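Local coordinates for AB hydrolase-1 domain-containing protein (Streptococcus mutans, PDB 4L9A) that is a putative alpha/beta hydrolase, probably acting as a carboxylesterase that hydrolyses ester bonds in substrates yet to be established, at residues V91-R94 with D95-N98; S277-E280 with K281-L285; Y198-C201 with Q202-L205; D156-P159 with Q160-L163. All coordinates share one frame; numbering follows the deposited sequence.

Overall arrangement
All four contacts are local, each within or at the start of its own helix. Contact 1, at the first turn of helix 93-106, and contact 2, inside helix 275-287, belong to helices packed around the central sheet; they lie on opposite sides of the chain's centre, about 30 Å apart between centres. Contacts 3 and 4 sit on helices 188-206 and 159-167, both in the helical insertion between strands 134-141 and 235-239. Contacts 1 to 3 are partly buried, contact 4 is at the surface. Contacts 1 and 4 show helix starts, one with a carboxylate and one with proline; contacts 2 and 3 show mid-helix spacing, aliphatic and charged against aromatic and amide.

Contact 1. Residues V91-R94 with D95-N98; sequences VGLR and DWVN
V91 lies against D95, its CG1 3.9 Å from D95 CB, so that a branched apolar residue covers the aliphatic root of the acid just before the helix begins. G92 follows as the N-cap; lacking a side chain, it contributes only its backbone N-H and C=O here, which is why only the D95 half of a capping box forms. Its backbone N-H points at the carboxylate of D95, three residues on, and gives a short bond of 2.7 Å from G92 N to D95 OD2, received on the anti lone pair of that oxygen. D95 can turn back this way because its CG stands anti to its own carbonyl carbon (chi1 -62°). The carbonyl of G92 starts the helical bonding, accepting W96 N at 3.1 Å and, weakly, D95 N. L93 turns to the protein interior: its CG meets V97 CG2 at 4.1 Å, while CD1 comes to the edge of the W96 indole, near the ring plane. Both L93 and V97 also touch helix 120-130, where branched aliphatics fill the interface well. R94, on the outer side, bends at chi3 (77°) and brings NH2 to 3.0 Å from D95 OD1, a salt bridge with the guanidinium and carboxylate planes 76° apart. The two oxygens of D95 therefore serve different partners, and an acid here probably also suits the positive end of the helix dipole. N98 ND2 stands over a face of the R94 guanidinium without bonding to it. This half capping box opens the helix of the beta-alpha-beta crossover from strand 71-75 to strand 111-117 of the alpha/beta hydrolase fold.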
loop_
_atom_site.group_PDB
_atom_site.type_symbol
_atom_site.label_atom_id
_atom_site.label_comp_id
_atom_site.label_asym_id
_atom_site.label_seq_id
_atom_site.Cartn_x
_atom_site.Cartn_y
_atom_site.Cartn_z
ATOM N N VAL A 91 9.545 -16.712 3.000
ATOM C CA VAL A 91 9.763 -15.423 2.346
ATOM C C VAL A 91 10.028 -14.369 3.419
ATOM O O VAL A 91 9.338 -14.333 4.432
ATOM C CB VAL A 91 8.553 -15.032 1.470
ATOM C CG1 VAL A 91 8.787 -13.699 0.794
ATOM C CG2 VAL A 91 8.290 -16.137 0.412
ATOM N N GLY A 92 11.055 -13.549 3.221
ATOM C CA GLY A 92 11.334 -12.455 4.140
ATOM C C GLY A 92 11.072 -11.130 3.462
ATOM O O GLY A 92 10.963 -11.081 2.234
ATOM N N LEU A 93 10.960 -10.056 4.243
ATOM C CA LEU A 93 10.713 -8.735 3.665
ATOM C C LEU A 93 11.783 -8.428 2.614
ATOM O O LEU A 93 11.509 -7.818 1.581
ATOM C CB LEU A 93 10.714 -7.645 4.746
ATOM C CG LEU A 93 10.409 -6.223 4.258
ATOM C CD1 LEU A 93 9.065 -6.169 3.515
ATOM C CD2 LEU A 93 10.454 -5.192 5.424
ATOM N N ARG A 94 13.002 -8.858 2.892
ATOM C CA ARG A 94 14.105 -8.647 1.966
ATOM C C ARG A 94 13.803 -9.304 0.622
ATOM O O ARG A 94 14.142 -8.762 -0.444
ATOM C CB ARG A 94 15.403 -9.226 2.533
ATOM C CG ARG A 94 16.589 -9.143 1.569
ATOM C CD ARG A 94 17.703 -10.131 1.937
ATOM N NE ARG A 94 17.385 -11.505 1.548
ATOM C CZ ARG A 94 17.942 -12.141 0.522
ATOM N NH1 ARG A 94 18.856 -11.531 -0.224
ATOM N NH2 ARG A 94 17.592 -13.390 0.244
ATOM N N ASP A 95 13.181 -10.479 0.678
ATOM C CA ASP A 95 12.853 -11.214 -0.544
ATOM C C ASP A 95 11.802 -10.450 -1.343
ATOM O O ASP A 95 11.932 -10.266 -2.558
ATOM C CB ASP A 95 12.387 -12.645 -0.220
ATOM C CG ASP A 95 13.468 -13.469 0.482
ATOM O OD1 ASP A 95 14.598 -13.555 -0.047
ATOM O OD2 ASP A 95 13.196 -14.022 1.570
ATOM N N TRP A 96 10.773 -9.980 -0.646
ATOM C CA TRP A 96 9.698 -9.245 -1.300
ATOM C C TRP A 96 10.234 -7.919 -1.851
ATOM O O TRP A 96 9.920 -7.542 -2.978
ATOM C CB TRP A 96 8.535 -9.062 -0.332
ATOM C CG TRP A 96 7.395 -8.213 -0.802
ATOM C CD1 TRP A 96 6.786 -7.215 -0.097
ATOM C CD2 TRP A 96 6.704 -8.295 -2.062
ATOM N NE1 TRP A 96 5.760 -6.676 -0.832
ATOM C CE2 TRP A 96 5.693 -7.311 -2.037
ATOM C CE3 TRP A 96 6.846 -9.100 -3.197
ATOM C CZ2 TRP A 96 4.829 -7.110 -3.117
ATOM C CZ3 TRP A 96 5.994 -8.889 -4.270
ATOM C CH2 TRP A 96 4.989 -7.908 -4.217
ATOM N N VAL A 97 11.072 -7.230 -1.072
ATOM C CA VAL A 97 11.725 -6.015 -1.558
ATOM C C VAL A 97 12.602 -6.262 -2.807
ATOM O O VAL A 97 12.576 -5.465 -3.749
ATOM C CB VAL A 97 12.556 -5.325 -0.447
ATOM C CG1 VAL A 97 13.431 -4.211 -1.028
ATOM C CG2 VAL A 97 11.629 -4.747 0.617
ATOM N N ASN A 98 13.379 -7.347 -2.809
ATOM C CA ASN A 98 14.167 -7.707 -3.991
ATOM C C ASN A 98 13.283 -7.982 -5.206
ATOM O O ASN A 98 13.623 -7.607 -6.321
ATOM C CB ASN A 98 15.126 -8.885 -3.712
ATOM C CG ASN A 98 16.298 -8.476 -2.827
ATOM O OD1 ASN A 98 16.583 -7.289 -2.688
ATOM N ND2 ASN A 98 16.978 -9.453 -2.225
#

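Contact 2. Residues S277-E280 with K281-L285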
loop_
_atom_site.group_PDB
_atom_site.type_symbol
_atom_site.label_atom_id
_atom_site.label_comp_id
_atom_site.label_asym_id
_atom_site.label_seq_id
_atom_site.Cartn_x
_atom_site.Cartn_y
_atom_site.Cartn_z
ATOM N N SER A 277 -8.372 15.337 -1.304
ATOM C CA SER A 277 -7.337 15.901 -0.457
ATOM C C SER A 277 -5.962 15.351 -0.818
ATOM O O SER A 277 -4.982 16.100 -0.893
ATOM C CB SER A 277 -7.644 15.625 1.014
ATOM O OG SER A 277 -6.619 16.133 1.846
ATOM N N ILE A 278 -5.890 14.043 -1.046
ATOM C CA ILE A 278 -4.630 13.413 -1.419
ATOM C C ILE A 278 -4.071 14.030 -2.697
ATOM O O ILE A 278 -2.901 14.415 -2.755
ATOM C CB ILE A 278 -4.791 11.879 -1.568
ATOM C CG1 ILE A 278 -5.193 11.273 -0.216
ATOM C CG2 ILE A 278 -3.503 11.247 -2.109
ATOM C CD1 ILE A 278 -5.719 9.828 -0.317
ATOM N N LEU A 279 -4.917 14.148 -3.715
ATOM C CA LEU A 279 -4.481 14.724 -4.983
ATOM C C LEU A 279 -4.010 16.165 -4.827
ATOM O O LEU A 279 -3.023 16.589 -5.429
ATOM C CB LEU A 279 -5.598 14.633 -6.026
ATOM C CG LEU A 279 -5.517 13.398 -6.926
ATOM C CD1 LEU A 279 -4.304 13.487 -7.843
ATOM C CD2 LEU A 279 -5.480 12.111 -6.112
ATOM N N GLU A 280 -4.730 16.924 -4.018
ATOM C CA GLU A 280 -4.358 18.307 -3.742
ATOM C C GLU A 280 -2.920 18.382 -3.182
ATOM O O GLU A 280 -2.088 19.148 -3.671
ATOM C CB GLU A 280 -5.363 18.902 -2.754
ATOM C CG GLU A 280 -5.383 20.399 -2.658
ATOM C CD GLU A 280 -6.498 20.878 -1.748
ATOM O OE1 GLU A 280 -7.545 20.193 -1.678
ATOM O OE2 GLU A 280 -6.321 21.927 -1.093
ATOM N N LYS A 281 -2.626 17.576 -2.165
ATOM C CA LYS A 281 -1.270 17.518 -1.607
ATOM C C LYS A 281 -0.242 16.990 -2.607
ATOM O O LYS A 281 0.886 17.470 -2.663
ATOM C CB LYS A 281 -1.240 16.641 -0.358
ATOM C CG LYS A 281 -2.217 17.086 0.710
ATOM C CD LYS A 281 -2.119 18.570 0.940
ATOM C CE LYS A 281 -3.311 19.077 1.733
ATOM N NZ LYS A 281 -3.346 20.560 1.712
ATOM N N VAL A 282 -0.634 16.003 -3.403
ATOM C CA VAL A 282 0.279 15.430 -4.384
ATOM C C VAL A 282 0.673 16.462 -5.436
ATOM O O VAL A 282 1.848 16.620 -5.755
ATOM C CB VAL A 282 -0.322 14.198 -5.076
ATOM C CG1 VAL A 282 0.315 13.997 -6.439
ATOM C CG2 VAL A 282 -0.130 12.965 -4.212
ATOM N N GLU A 283 -0.320 17.160 -5.970
ATOM C CA GLU A 283 -0.079 18.185 -6.975
ATOM C C GLU A 283 0.858 19.255 -6.428
ATOM O O GLU A 283 1.767 19.706 -7.115
ATOM C CB GLU A 283 -1.399 18.810 -7.423
ATOM C CG GLU A 283 -2.182 17.950 -8.400
ATOM C CD GLU A 283 -3.662 18.276 -8.417
ATOM O OE1 GLU A 283 -4.072 19.228 -7.720
ATOM O OE2 GLU A 283 -4.416 17.580 -9.128
ATOM N N GLN A 284 0.629 19.648 -5.181
ATOM C CA GLN A 284 1.453 20.652 -4.528
ATOM C C GLN A 284 2.886 20.158 -4.362
ATOM O O GLN A 284 3.837 20.911 -4.561
ATOM C CB GLN A 284 0.853 21.020 -3.171
ATOM C CG GLN A 284 1.790 21.784 -2.257
ATOM C CD GLN A 284 1.142 22.149 -0.937
ATOM O OE1 GLN A 284 0.427 21.347 -0.340
ATOM N NE2 GLN A 284 1.386 23.367 -0.476
ATOM N N LEU A 285 3.036 18.889 -4.002
ATOM C CA LEU A 285 4.357 18.297 -3.825
ATOM C C LEU A 285 5.139 18.345 -5.134
ATOM O O LEU A 285 6.298 18.771 -5.166
ATOM C CB LEU A 285 4.239 16.849 -3.323
ATOM C CG LEU A 285 5.546 16.079 -3.113
ATOM C CD1 LEU A 285 6.492 16.863 -2.218
ATOM C CD2 LEU A 285 5.274 14.715 -2.517
#
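Between S277-E280 and K281-L285 the backbone runs as unbroken alpha helix, four successive i to i+4 bonds linking the halves, from K281 N to S277 O at 3.1 Å through to Q284 N to E280 O. This helix, 275-287, is the last in the chain and packs on strands 134-141 and 235-239 of the alpha/beta hydrolase sheet. On its inner side, I278 and V282 stand one turn apart, and their CG2 methyls approach to 4.3 Å. These branched aliphatics suit a helix lying on the sheet: I278 also touches L141 and F238, and V282 touches I139. L279, equally buried, touches I62 of helix 60-63. K281 is folded before it extends. Its CG stands anti to the carbonyl carbon, 3.3 Å from S277 O, and chi2 bends again (-47°). The methylene chain can then rest on I236 and F238, while NZ ends 4.3 Å from E280 OE2, beyond a salt bridge. E280 has CG anti to the backbone N (chi1 -163°) and is extended from there, which carries its carboxylate outward to K281 NZ. E283 passes L279, its CG 3.4 Å from L279 O. The chemistry thus splits the helix: dispersion forces and hydrophobic burial hold the face on the sheet, whereas at its border, where the amine of K281 ends beside exposed E280, the opposite charges probably add only a mild, solvent-screened attraction.

Contact 3. Residues Y198-C201 with Q202-L205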
loop_
_atom_site.group_PDB
_atom_site.type_symbol
_atom_site.label_atom_id
_atom_site.label_comp_id
_atom_site.label_asym_id
_atom_site.label_seq_id
_atom_site.Cartn_x
_atom_site.Cartn_y
_atom_site.Cartn_z
ATOM N N TYR A 198 -11.023 -9.437 -5.256
ATOM C CA TYR A 198 -11.128 -10.080 -3.952
ATOM C C TYR A 198 -11.594 -11.524 -4.093
ATOM O O TYR A 198 -10.993 -12.446 -3.539
ATOM C CB TYR A 198 -12.124 -9.318 -3.071
ATOM C CG TYR A 198 -12.240 -9.872 -1.670
ATOM C CD1 TYR A 198 -13.002 -10.997 -1.412
ATOM C CD2 TYR A 198 -11.577 -9.269 -0.609
ATOM C CE1 TYR A 198 -13.104 -11.507 -0.135
ATOM C CE2 TYR A 198 -11.672 -9.768 0.666
ATOM C CZ TYR A 198 -12.436 -10.884 0.900
ATOM O OH TYR A 198 -12.540 -11.388 2.171
ATOM N N ASP A 199 -12.693 -11.708 -4.812
ATOM C CA ASP A 199 -13.331 -13.011 -4.918
ATOM C C ASP A 199 -12.451 -14.000 -5.708
ATOM O O ASP A 199 -12.445 -15.202 -5.432
ATOM C CB ASP A 199 -14.706 -12.884 -5.579
ATOM C CG ASP A 199 -15.719 -12.141 -4.708
ATOM O OD1 ASP A 199 -15.520 -12.056 -3.478
ATOM O OD2 ASP A 199 -16.732 -11.659 -5.260
ATOM N N TYR A 200 -11.726 -13.492 -6.701
ATOM C CA TYR A 200 -10.825 -14.336 -7.480
ATOM C C TYR A 200 -9.705 -14.804 -6.561
ATOM O O TYR A 200 -9.390 -15.985 -6.503
ATOM C CB TYR A 200 -10.248 -13.554 -8.653
ATOM C CG TYR A 200 -9.067 -14.215 -9.326
ATOM C CD1 TYR A 200 -7.765 -13.950 -8.908
ATOM C CD2 TYR A 200 -9.252 -15.098 -10.387
ATOM C CE1 TYR A 200 -6.682 -14.544 -9.526
ATOM C CE2 TYR A 200 -8.178 -15.703 -11.012
ATOM C CZ TYR A 200 -6.900 -15.422 -10.583
ATOM O OH TYR A 200 -5.835 -16.024 -11.205
ATOM N N CYS A 201 -9.118 -13.862 -5.831
ATOM C CA CYS A 201 -8.072 -14.188 -4.868
ATOM C C CYS A 201 -8.537 -15.235 -3.838
ATOM O O CYS A 201 -7.860 -16.245 -3.599
ATOM C CB CYS A 201 -7.614 -12.919 -4.143
ATOM S SG CYS A 201 -6.335 -13.243 -2.933
ATOM N N GLN A 202 -9.690 -14.995 -3.219
ATOM C CA GLN A 202 -10.193 -15.921 -2.204
ATOM C C GLN A 202 -10.447 -17.308 -2.779
ATOM O O GLN A 202 -10.201 -18.327 -2.126
ATOM C CB GLN A 202 -11.475 -15.392 -1.564
ATOM C CG GLN A 202 -12.129 -16.404 -0.603
ATOM C CD GLN A 202 -11.324 -16.583 0.681
ATOM O OE1 GLN A 202 -10.505 -17.501 0.805
ATOM N NE2 GLN A 202 -11.553 -15.698 1.641
ATOM N N ARG A 203 -10.946 -17.343 -4.005
ATOM C CA ARG A 203 -11.153 -18.608 -4.688
ATOM C C ARG A 203 -9.831 -19.378 -4.827
ATOM O O ARG A 203 -9.759 -20.558 -4.481
ATOM C CB ARG A 203 -11.800 -18.362 -6.049
ATOM C CG ARG A 203 -12.053 -19.619 -6.862
ATOM C CD ARG A 203 -12.972 -19.337 -8.047
ATOM N NE ARG A 203 -12.518 -18.228 -8.895
ATOM C CZ ARG A 203 -13.057 -17.007 -8.897
ATOM N NH1 ARG A 203 -14.074 -16.720 -8.094
ATOM N NH2 ARG A 203 -12.579 -16.070 -9.707
ATOM N N GLN A 204 -8.789 -18.721 -5.332
ATOM C CA GLN A 204 -7.486 -19.378 -5.440
ATOM C C GLN A 204 -6.965 -19.789 -4.048
ATOM O O GLN A 204 -6.395 -20.864 -3.876
ATOM C CB GLN A 204 -6.462 -18.473 -6.148
ATOM C CG GLN A 204 -6.959 -17.819 -7.441
ATOM C CD GLN A 204 -7.515 -18.820 -8.449
ATOM O OE1 GLN A 204 -6.935 -19.886 -8.674
ATOM N NE2 GLN A 204 -8.653 -18.479 -9.055
ATOM N N LEU A 205 -7.163 -18.933 -3.053
ATOM C CA LEU A 205 -6.709 -19.235 -1.697
ATOM C C LEU A 205 -7.395 -20.444 -1.087
ATOM O O LEU A 205 -6.825 -21.106 -0.225
ATOM C CB LEU A 205 -6.861 -18.023 -0.779
ATOM C CG LEU A 205 -5.751 -16.981 -0.932
ATOM C CD1 LEU A 205 -6.165 -15.674 -0.240
ATOM C CD2 LEU A 205 -4.436 -17.490 -0.362
HETATM O O HOH W 1 -13.459 -13.980 2.258
#
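The Y200 ring is met from two directions by R203 and Q204. Q204 curls back, CG anti to its carbonyl carbon and the chain bent again at chi2 (-54°), which carries it across a ring face. Its CG makes a CH-pi contact 4.0 Å from the Y200 ring centroid, and NE2 stands 3.4 Å above the ring plane, displaced toward the rim, with amide and ring planes 34° apart. R203 bends instead at chi3, setting its guanidinium steeply to the ring; NH2 reaches the ring edge, 3.5 Å from Y200 CD2. A long, flexible amide and arginine suit this outer surface, where they can cover a face and an edge of the ring, which also meets Y82. Helix 188-206 is the last helix of the insertion between strands 134-141 and 235-239, the place where alpha/beta hydrolases commonly carry their cap. On its inner side C201 SG lies 3.6 Å from L205 CD1, two compact apolar groups a turn apart, with L205 also against F52 and V85. Y198 and Q202 are joined through a water, 2.8 Å from Y198 OH and accepting from Q202 NE2 at 2.6 Å. Q202 OE1 in turn accepts a hydrogen bond from Q209 NE2.

Contact 4. Residues D156-P159 with Q160-L163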
loop_
_atom_site.group_PDB
_atom_site.type_symbol
_atom_site.label_atom_id
_atom_site.label_comp_id
_atom_site.label_asym_id
_atom_site.label_seq_id
_atom_site.Cartn_x
_atom_site.Cartn_y
_atom_site.Cartn_z
ATOM N N ASP A 156 -5.899 -2.593 21.781
ATOM C CA ASP A 156 -6.206 -1.781 22.962
ATOM C C ASP A 156 -5.298 -0.555 23.078
ATOM O O ASP A 156 -5.619 0.385 23.805
ATOM C CB ASP A 156 -6.179 -2.599 24.267
ATOM C CG ASP A 156 -7.363 -3.532 24.405
ATOM O OD1 ASP A 156 -7.890 -3.955 23.363
ATOM O OD2 ASP A 156 -7.761 -3.844 25.552
ATOM N N LEU A 157 -4.168 -0.568 22.370
ATOM C CA LEU A 157 -3.299 0.607 22.305
ATOM C C LEU A 157 -4.160 1.833 22.026
ATOM O O LEU A 157 -4.082 2.845 22.726
ATOM C CB LEU A 157 -2.267 0.455 21.188
ATOM C CG LEU A 157 -0.945 1.227 21.271
ATOM C CD1 LEU A 157 -0.239 1.184 19.921
ATOM C CD2 LEU A 157 -1.133 2.670 21.726
ATOM N N TYR A 158 -4.972 1.725 20.979
ATOM C CA TYR A 158 -5.982 2.716 20.658
ATOM C C TYR A 158 -7.326 2.129 21.027
ATOM O O TYR A 158 -7.748 1.140 20.439
ATOM C CB TYR A 158 -5.967 3.026 19.162
ATOM C CG TYR A 158 -4.803 3.869 18.710
ATOM C CD1 TYR A 158 -4.699 5.204 19.087
ATOM C CD2 TYR A 158 -3.815 3.339 17.894
ATOM C CE1 TYR A 158 -3.637 5.983 18.666
ATOM C CE2 TYR A 158 -2.750 4.109 17.470
ATOM C CZ TYR A 158 -2.664 5.428 17.856
ATOM O OH TYR A 158 -1.608 6.190 17.432
ATOM N N PRO A 159 -8.003 2.718 22.030
ATOM C CA PRO A 159 -9.300 2.130 22.370
ATOM C C PRO A 159 -10.260 2.168 21.175
ATOM O O PRO A 159 -11.091 1.274 21.045
ATOM C CB PRO A 159 -9.797 3.002 23.543
ATOM C CG PRO A 159 -8.985 4.271 23.462
ATOM C CD PRO A 159 -7.659 3.873 22.877
ATOM N N GLN A 160 -10.135 3.158 20.295
ATOM C CA GLN A 160 -11.057 3.235 19.165
ATOM C C GLN A 160 -10.887 2.084 18.162
ATOM O O GLN A 160 -11.865 1.596 17.604
ATOM C CB GLN A 160 -11.068 4.621 18.485
ATOM C CG GLN A 160 -9.717 5.306 18.259
ATOM C CD GLN A 160 -9.027 5.736 19.549
ATOM O OE1 GLN A 160 -8.299 4.954 20.146
ATOM N NE2 GLN A 160 -9.242 6.977 19.974
ATOM N N LEU A 161 -9.659 1.624 17.960
ATOM C CA LEU A 161 -9.436 0.480 17.086
ATOM C C LEU A 161 -9.915 -0.805 17.751
ATOM O O LEU A 161 -10.468 -1.692 17.091
ATOM C CB LEU A 161 -7.964 0.373 16.693
ATOM C CG LEU A 161 -7.435 1.537 15.865
ATOM C CD1 LEU A 161 -5.939 1.386 15.640
ATOM C CD2 LEU A 161 -8.186 1.634 14.525
ATOM N N ALA A 162 -9.714 -0.895 19.063
ATOM C CA ALA A 162 -10.140 -2.065 19.820
ATOM C C ALA A 162 -11.651 -2.218 19.743
ATOM O O ALA A 162 -12.163 -3.327 19.600
ATOM C CB ALA A 162 -9.688 -1.967 21.275
ATOM N N LEU A 163 -12.363 -1.099 19.835
ATOM C CA LEU A 163 -13.819 -1.117 19.768
ATOM C C LEU A 163 -14.303 -1.466 18.355
ATOM O O LEU A 163 -15.261 -2.227 18.181
ATOM C CB LEU A 163 -14.400 0.221 20.237
ATOM C CG LEU A 163 -14.292 0.486 21.740
ATOM C CD1 LEU A 163 -14.641 1.933 22.072
ATOM C CD2 LEU A 163 -15.183 -0.485 22.495
#
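Y158 and the residues after it form a helix N-terminus, a surface contact in which the loop D156-Y158 leads into helix 159-167. This belongs to the helical insertion between strands 134-141 and 235-239 of the alpha/beta hydrolase fold, the position commonly taken by a cap. Y158 is the N-cap, and its carbonyl begins the bonding: A162 N reaches Y158 O at 3.1 Å, and L161 N adds a weak bond. P159 occupies the first turn, where having no N-H costs nothing because no earlier carbonyl of the helix waits for it; its own carbonyl receives L163 N at 3.0 Å. The Y158 side chain runs beside L161, pointing the same way, with CD2 3.7 Å from L161 CD1. An aromatic group with a polar tip suits this spot: the ring packs edge-to-face with F242, while the hydroxyl hydrogen-bonds to E246. L161, the buried residue of the turn, is fitted against F153 and F242. Q160 lies alongside the proline. Its CG sits between the backbone N and carbonyl carbon (chi1 43°), a crowded position that with a further bend at chi2 carries OE1 back along the P159 ring, 3.0 Å from P159 CD. The same oxygen lies at the edge of the Y158 ring, whose plane is 84° from the amide. Finally D156, in the loop, brings its carboxylate back to the small methyl of A162, placing D156 OD1 3.4 Å from A162 CB.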